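Local coordinates for hypothetical protein Atu2299 (Agrobacterium tumefaciens, PDB 2HLY) that is of unknown function but belongs to the DUF2026 family, which is grouped with the papain-like (clan CA) cysteine peptidases, at residues A[21-26]-A[166-171]; A[170-175]-A[196-201]. One frame throughout, in Å; residues are numbered along the deposited sequence.

In the fold
Contacts 1 and 2 lie on the same side of the chain's centre, with their own centres about 7 Å apart. Both use helix 160-172, and A170 and N171 belong to both. Along the chain the order is 21-26, 166-171, 170-175, 196-201, so contact 2 begins where contact 1 ends. Contact 1 joins the end of helix 10-24 to the body of helix 160-172, 140 residues later. Contact 2 joins the end of helix 160-172 to the segment that leaves strand 193-197. The two are also tied directly: S22 OG is hydrogen-bonded to T199 N, and N21 ND2 to T199 OG1. Together they place helix 160-172 against both helix 10-24 and the strand 193-197 end of the hairpin 183-187/193-197.

Contact 1. Residues A[21-26]-A[166-171]; sequences NSLLIS and ASVAAN
L23 reaches across from helix 10-24 and sets its two methyl groups on neighbouring residues of helix 160-172. L23 CD1 meets the CB of A169 at 3.7 Å. L23 CD2 meets CG1 of V168 at 3.8 Å. The fork of the leucine therefore spans two consecutive residues, one methyl to each. L23 CD1 also comes to 3.8 Å from the backbone N of A169, so the leucine rests partly on the helix backbone.

The leucine and valine side chains cross at a slant, and each gives a single methyl to the other. CG1 of V168 stands anti to its backbone N (chi1 173°), which brings that branch to L23. With CG anti to the carbonyl carbon (chi1 -72°), L23 carries its fork out toward helix 160-172. A169 offers only a CB here, consistent with the close approach of 7.7 Å between the CA atoms of L23 and A169. No hydrogen bond crosses this contact. It is plain apolar helix-to-helix packing, and it buries 113 Å² between the segments.

The contact is buried, and other parts of the fold surround it. L23 also touches M165 and W172 of helix 160-172. V168 continues onto L184 and V186 of strand 183-187. A166 and A170 meet F44 of helix 31-50, and L24 packs on Y37 of the same helix. Helix 160-172 thus touches helices 10-24 and 31-50 as well as strand 183-187 of the two-stranded sheet.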
loop_
_atom_site.group_PDB
_atom_site.type_symbol
_atom_site.label_atom_id
_atom_site.label_comp_id
_atom_site.label_asym_id
_atom_site.label_seq_id
_atom_site.Cartn_x
_atom_site.Cartn_y
_atom_site.Cartn_z
ATOM N N ASN A 21 -1.091 -8.438 2.153
ATOM C CA ASN A 21 -1.288 -8.602 3.592
ATOM C C ASN A 21 -1.044 -10.042 4.020
ATOM O O ASN A 21 -0.441 -10.311 5.064
ATOM C CB ASN A 21 -2.704 -8.212 3.978
ATOM C CG ASN A 21 -2.876 -8.099 5.467
ATOM O OD1 ASN A 21 -2.107 -7.396 6.137
ATOM N ND2 ASN A 21 -3.860 -8.815 6.002
ATOM N N SER A 22 -1.513 -10.971 3.201
ATOM C CA SER A 22 -1.392 -12.395 3.511
ATOM C C SER A 22 0.071 -12.842 3.547
ATOM O O SER A 22 0.459 -13.668 4.383
ATOM C CB SER A 22 -2.172 -13.219 2.490
ATOM O OG SER A 22 -3.550 -12.864 2.505
ATOM N N LEU A 23 0.876 -12.280 2.651
ATOM C CA LEU A 23 2.301 -12.601 2.579
ATOM C C LEU A 23 3.113 -11.933 3.700
ATOM O O LEU A 23 4.155 -12.460 4.134
ATOM C CB LEU A 23 2.851 -12.187 1.207
ATOM C CG LEU A 23 2.390 -13.066 0.044
ATOM C CD1 LEU A 23 2.682 -12.419 -1.301
ATOM C CD2 LEU A 23 3.075 -14.441 0.139
ATOM N N LEU A 24 2.636 -10.801 4.175
ATOM C CA LEU A 24 3.343 -10.019 5.171
ATOM C C LEU A 24 3.050 -10.378 6.583
ATOM O O LEU A 24 3.785 -10.069 7.443
ATOM C CB LEU A 24 2.925 -8.606 5.069
ATOM C CG LEU A 24 3.658 -7.854 4.033
ATOM C CD1 LEU A 24 5.137 -8.096 4.166
ATOM C CD2 LEU A 24 3.198 -8.220 2.729
ATOM N N ILE A 25 1.874 -10.904 6.803
ATOM C CA ILE A 25 1.334 -10.972 8.169
ATOM C C ILE A 25 2.282 -11.683 9.161
ATOM O O ILE A 25 2.437 -11.233 10.303
ATOM C CB ILE A 25 -0.143 -11.498 8.202
ATOM C CG1 ILE A 25 -0.785 -11.275 9.582
ATOM C CG2 ILE A 25 -0.226 -12.946 7.777
ATOM C CD1 ILE A 25 -0.782 -9.822 10.044
ATOM N N SER A 26 2.958 -12.736 8.696
ATOM C CA SER A 26 3.878 -13.515 9.536
ATOM C C SER A 26 5.137 -12.736 9.938
ATOM O O SER A 26 5.843 -13.118 10.885
ATOM C CB SER A 26 4.290 -14.800 8.816
ATOM O OG SER A 26 5.071 -14.496 7.668
ATOM N N ALA A 166 7.628 -11.102 -3.825
ATOM C CA ALA A 166 6.999 -10.288 -4.882
ATOM C C ALA A 166 6.526 -11.163 -6.044
ATOM O O ALA A 166 5.443 -10.947 -6.630
ATOM C CB ALA A 166 7.965 -9.250 -5.389
ATOM N N SER A 167 7.361 -12.137 -6.396
ATOM C CA SER A 167 6.994 -13.089 -7.438
ATOM C C SER A 167 5.712 -13.823 -7.035
ATOM O O SER A 167 4.778 -13.938 -7.828
ATOM C CB SER A 167 8.139 -14.074 -7.687
ATOM O OG SER A 167 7.766 -15.070 -8.634
ATOM N N VAL A 168 5.658 -14.282 -5.785
ATOM C CA VAL A 168 4.468 -14.988 -5.304
ATOM C C VAL A 168 3.233 -14.084 -5.409
ATOM O O VAL A 168 2.177 -14.518 -5.892
ATOM C CB VAL A 168 4.652 -15.525 -3.859
ATOM C CG1 VAL A 168 3.339 -16.112 -3.319
ATOM C CG2 VAL A 168 5.783 -16.568 -3.832
ATOM N N ALA A 169 3.394 -12.828 -4.988
ATOM C CA ALA A 169 2.316 -11.841 -5.039
ATOM C C ALA A 169 1.770 -11.679 -6.453
ATOM O O ALA A 169 0.559 -11.732 -6.670
ATOM C CB ALA A 169 2.778 -10.503 -4.501
ATOM N N ALA A 170 2.669 -11.477 -7.417
ATOM C CA ALA A 170 2.240 -11.265 -8.806
ATOM C C ALA A 170 1.574 -12.504 -9.384
ATOM O O ALA A 170 0.710 -12.418 -10.255
ATOM C CB ALA A 170 3.411 -10.837 -9.669
ATOM N N ASN A 171 1.983 -13.665 -8.904
ATOM C CA ASN A 171 1.425 -14.908 -9.425
ATOM C C ASN A 171 0.132 -15.358 -8.740
ATOM O O ASN A 171 -0.669 -16.096 -9.342
ATOM C CB ASN A 171 2.509 -15.967 -9.445
ATOM C CG ASN A 171 3.421 -15.791 -10.642
ATOM O OD1 ASN A 171 3.000 -15.980 -11.778
ATOM N ND2 ASN A 171 4.654 -15.393 -10.399
#

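Contact 2. Residues A[170-175]-A[196-201]; sequences ANWFRK and VPLTGE
W172 meets V196 and L198 where helix 160-172 ends beside the last strand of a beta-hairpin, 183-187/193-197. This is helix-on-hairpin packing, with the indole as the main link. F173 is the first residue to leave the helical conformation, so the tryptophan sits at the very end of the helix.

The ring face takes a CH-pi contact. CD2 of L198 lies over the six-membered ring of W172, 4.0 Å from its centroid and 28° off the normal. The methyl is offset toward the rim. W172 and L198 run past each other in opposite directions.

Apolar packing continues beside it. CG of L198 comes to 3.5 Å from CZ2 of W172. CH2 and CZ3 of W172 are each 4.1 Å from CG1 of V196. That CG1 is anti to the backbone N (chi1 -176°), which turns this branch to the ring. V19 of helix 10-24 also touches W172.

Polar bonds hold the surroundings. No hydrogen bond links the two segments, but W172 NE1 bonds to A181 O, which anchors the pyrrole side of the indole. V196 has a backbone hydrogen bond with L184 across the hairpin, and L198 one with A182.

The backbone also meets the indole directly. At the ring edge, near its plane, C of P197 comes to 4.0 Å from CH2 of W172. V196 O approaches CH2 of W172 obliquely, at 3.3 Å.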
loop_
_atom_site.group_PDB
_atom_site.type_symbol
_atom_site.label_atom_id
_atom_site.label_comp_id
_atom_site.label_asym_id
_atom_site.label_seq_id
_atom_site.Cartn_x
_atom_site.Cartn_y
_atom_site.Cartn_z
ATOM N N ALA A 170 2.669 -11.477 -7.417
ATOM C CA ALA A 170 2.240 -11.265 -8.806
ATOM C C ALA A 170 1.574 -12.504 -9.384
ATOM O O ALA A 170 0.710 -12.418 -10.255
ATOM C CB ALA A 170 3.411 -10.837 -9.669
ATOM N N ASN A 171 1.983 -13.665 -8.904
ATOM C CA ASN A 171 1.425 -14.908 -9.425
ATOM C C ASN A 171 0.132 -15.358 -8.740
ATOM O O ASN A 171 -0.669 -16.096 -9.342
ATOM C CB ASN A 171 2.509 -15.967 -9.445
ATOM C CG ASN A 171 3.421 -15.791 -10.642
ATOM O OD1 ASN A 171 3.000 -15.980 -11.778
ATOM N ND2 ASN A 171 4.654 -15.393 -10.399
ATOM N N TRP A 172 -0.087 -14.885 -7.515
ATOM C CA TRP A 172 -1.310 -15.152 -6.748
ATOM C C TRP A 172 -2.464 -14.273 -7.259
ATOM O O TRP A 172 -3.589 -14.749 -7.459
ATOM C CB TRP A 172 -1.081 -14.836 -5.274
ATOM C CG TRP A 172 -1.970 -15.596 -4.305
ATOM C CD1 TRP A 172 -3.139 -16.274 -4.578
ATOM C CD2 TRP A 172 -1.750 -15.714 -2.902
ATOM N NE1 TRP A 172 -3.634 -16.845 -3.409
ATOM C CE2 TRP A 172 -2.810 -16.498 -2.369
ATOM C CE3 TRP A 172 -0.748 -15.243 -2.036
ATOM C CZ2 TRP A 172 -2.884 -16.829 -1.010
ATOM C CZ3 TRP A 172 -0.825 -15.560 -0.684
ATOM C CH2 TRP A 172 -1.898 -16.344 -0.182
ATOM N N PHE A 173 -2.183 -12.981 -7.437
ATOM C CA PHE A 173 -3.198 -12.037 -7.895
ATOM C C PHE A 173 -3.765 -12.410 -9.262
ATOM O O PHE A 173 -3.007 -12.714 -10.173
ATOM C CB PHE A 173 -2.623 -10.614 -7.956
ATOM C CG PHE A 173 -3.566 -9.627 -8.593
ATOM C CD1 PHE A 173 -4.656 -9.129 -7.871
ATOM C CD2 PHE A 173 -3.413 -9.256 -9.927
ATOM C CE1 PHE A 173 -5.540 -8.236 -8.464
ATOM C CE2 PHE A 173 -4.299 -8.375 -10.537
ATOM C CZ PHE A 173 -5.374 -7.857 -9.801
ATOM N N ARG A 174 -5.096 -12.366 -9.381
ATOM C CA ARG A 174 -5.815 -12.490 -10.655
ATOM C C ARG A 174 -6.892 -11.420 -10.649
ATOM O O ARG A 174 -7.478 -11.139 -9.595
ATOM C CB ARG A 174 -6.485 -13.863 -10.794
ATOM C CG ARG A 174 -5.516 -15.025 -10.841
ATOM C CD ARG A 174 -6.204 -16.376 -10.782
ATOM N NE ARG A 174 -5.162 -17.382 -10.605
ATOM C CZ ARG A 174 -4.658 -18.136 -11.582
ATOM N NH1 ARG A 174 -3.692 -19.006 -11.305
ATOM N NH2 ARG A 174 -5.134 -18.050 -12.818
ATOM N N LYS A 175 -7.167 -10.838 -11.811
ATOM C CA LYS A 175 -8.260 -9.858 -11.879
ATOM C C LYS A 175 -9.600 -10.565 -11.689
ATOM O O LYS A 175 -9.797 -11.695 -12.144
ATOM C CB LYS A 175 -8.252 -9.090 -13.197
ATOM C CG LYS A 175 -7.035 -8.217 -13.380
ATOM C CD LYS A 175 -7.044 -7.528 -14.723
ATOM C CE LYS A 175 -5.715 -6.876 -15.026
ATOM N NZ LYS A 175 -5.755 -6.176 -16.325
ATOM N N VAL A 196 0.598 -20.553 2.896
ATOM C CA VAL A 196 0.200 -19.186 3.217
ATOM C C VAL A 196 -1.271 -19.001 2.795
ATOM O O VAL A 196 -1.578 -19.065 1.615
ATOM C CB VAL A 196 1.123 -18.142 2.530
ATOM C CG1 VAL A 196 0.749 -16.732 2.957
ATOM C CG2 VAL A 196 2.597 -18.400 2.873
ATOM N N PRO A 197 -2.184 -18.820 3.770
ATOM C CA PRO A 197 -3.581 -18.607 3.419
ATOM C C PRO A 197 -3.903 -17.146 3.159
ATOM O O PRO A 197 -3.245 -16.258 3.704
ATOM C CB PRO A 197 -4.315 -19.032 4.692
ATOM C CG PRO A 197 -3.383 -18.686 5.782
ATOM C CD PRO A 197 -1.981 -18.820 5.232
ATOM N N LEU A 198 -4.924 -16.893 2.351
ATOM C CA LEU A 198 -5.428 -15.526 2.244
ATOM C C LEU A 198 -6.032 -15.110 3.579
ATOM O O LEU A 198 -6.752 -15.894 4.209
ATOM C CB LEU A 198 -6.489 -15.438 1.149
ATOM C CG LEU A 198 -6.027 -15.442 -0.308
ATOM C CD1 LEU A 198 -7.227 -15.626 -1.249
ATOM C CD2 LEU A 198 -5.236 -14.181 -0.668
ATOM N N THR A 199 -5.720 -13.899 4.031
ATOM C CA THR A 199 -6.337 -13.369 5.253
ATOM C C THR A 199 -7.838 -13.107 5.010
ATOM O O THR A 199 -8.292 -13.063 3.864
ATOM C CB THR A 199 -5.607 -12.101 5.776
ATOM O OG1 THR A 199 -5.584 -11.111 4.749
ATOM C CG2 THR A 199 -4.159 -12.444 6.181
ATOM N N GLY A 200 -8.603 -12.928 6.087
ATOM C CA GLY A 200 -10.062 -13.057 5.992
ATOM C C GLY A 200 -10.967 -11.890 6.352
ATOM O O GLY A 200 -12.126 -12.105 6.689
ATOM N N GLU A 201 -10.469 -10.656 6.265
ATOM C CA GLU A 201 -11.311 -9.483 6.568
ATOM C C GLU A 201 -12.297 -9.220 5.426
ATOM O O GLU A 201 -11.970 -9.435 4.259
ATOM C CB GLU A 201 -10.444 -8.234 6.823
ATOM C CG GLU A 201 -11.188 -7.022 7.438
ATOM C CD GLU A 201 -10.262 -5.810 7.680
ATOM O OE1 GLU A 201 -9.064 -5.884 7.315
ATOM O OE2 GLU A 201 -10.727 -4.786 8.231
#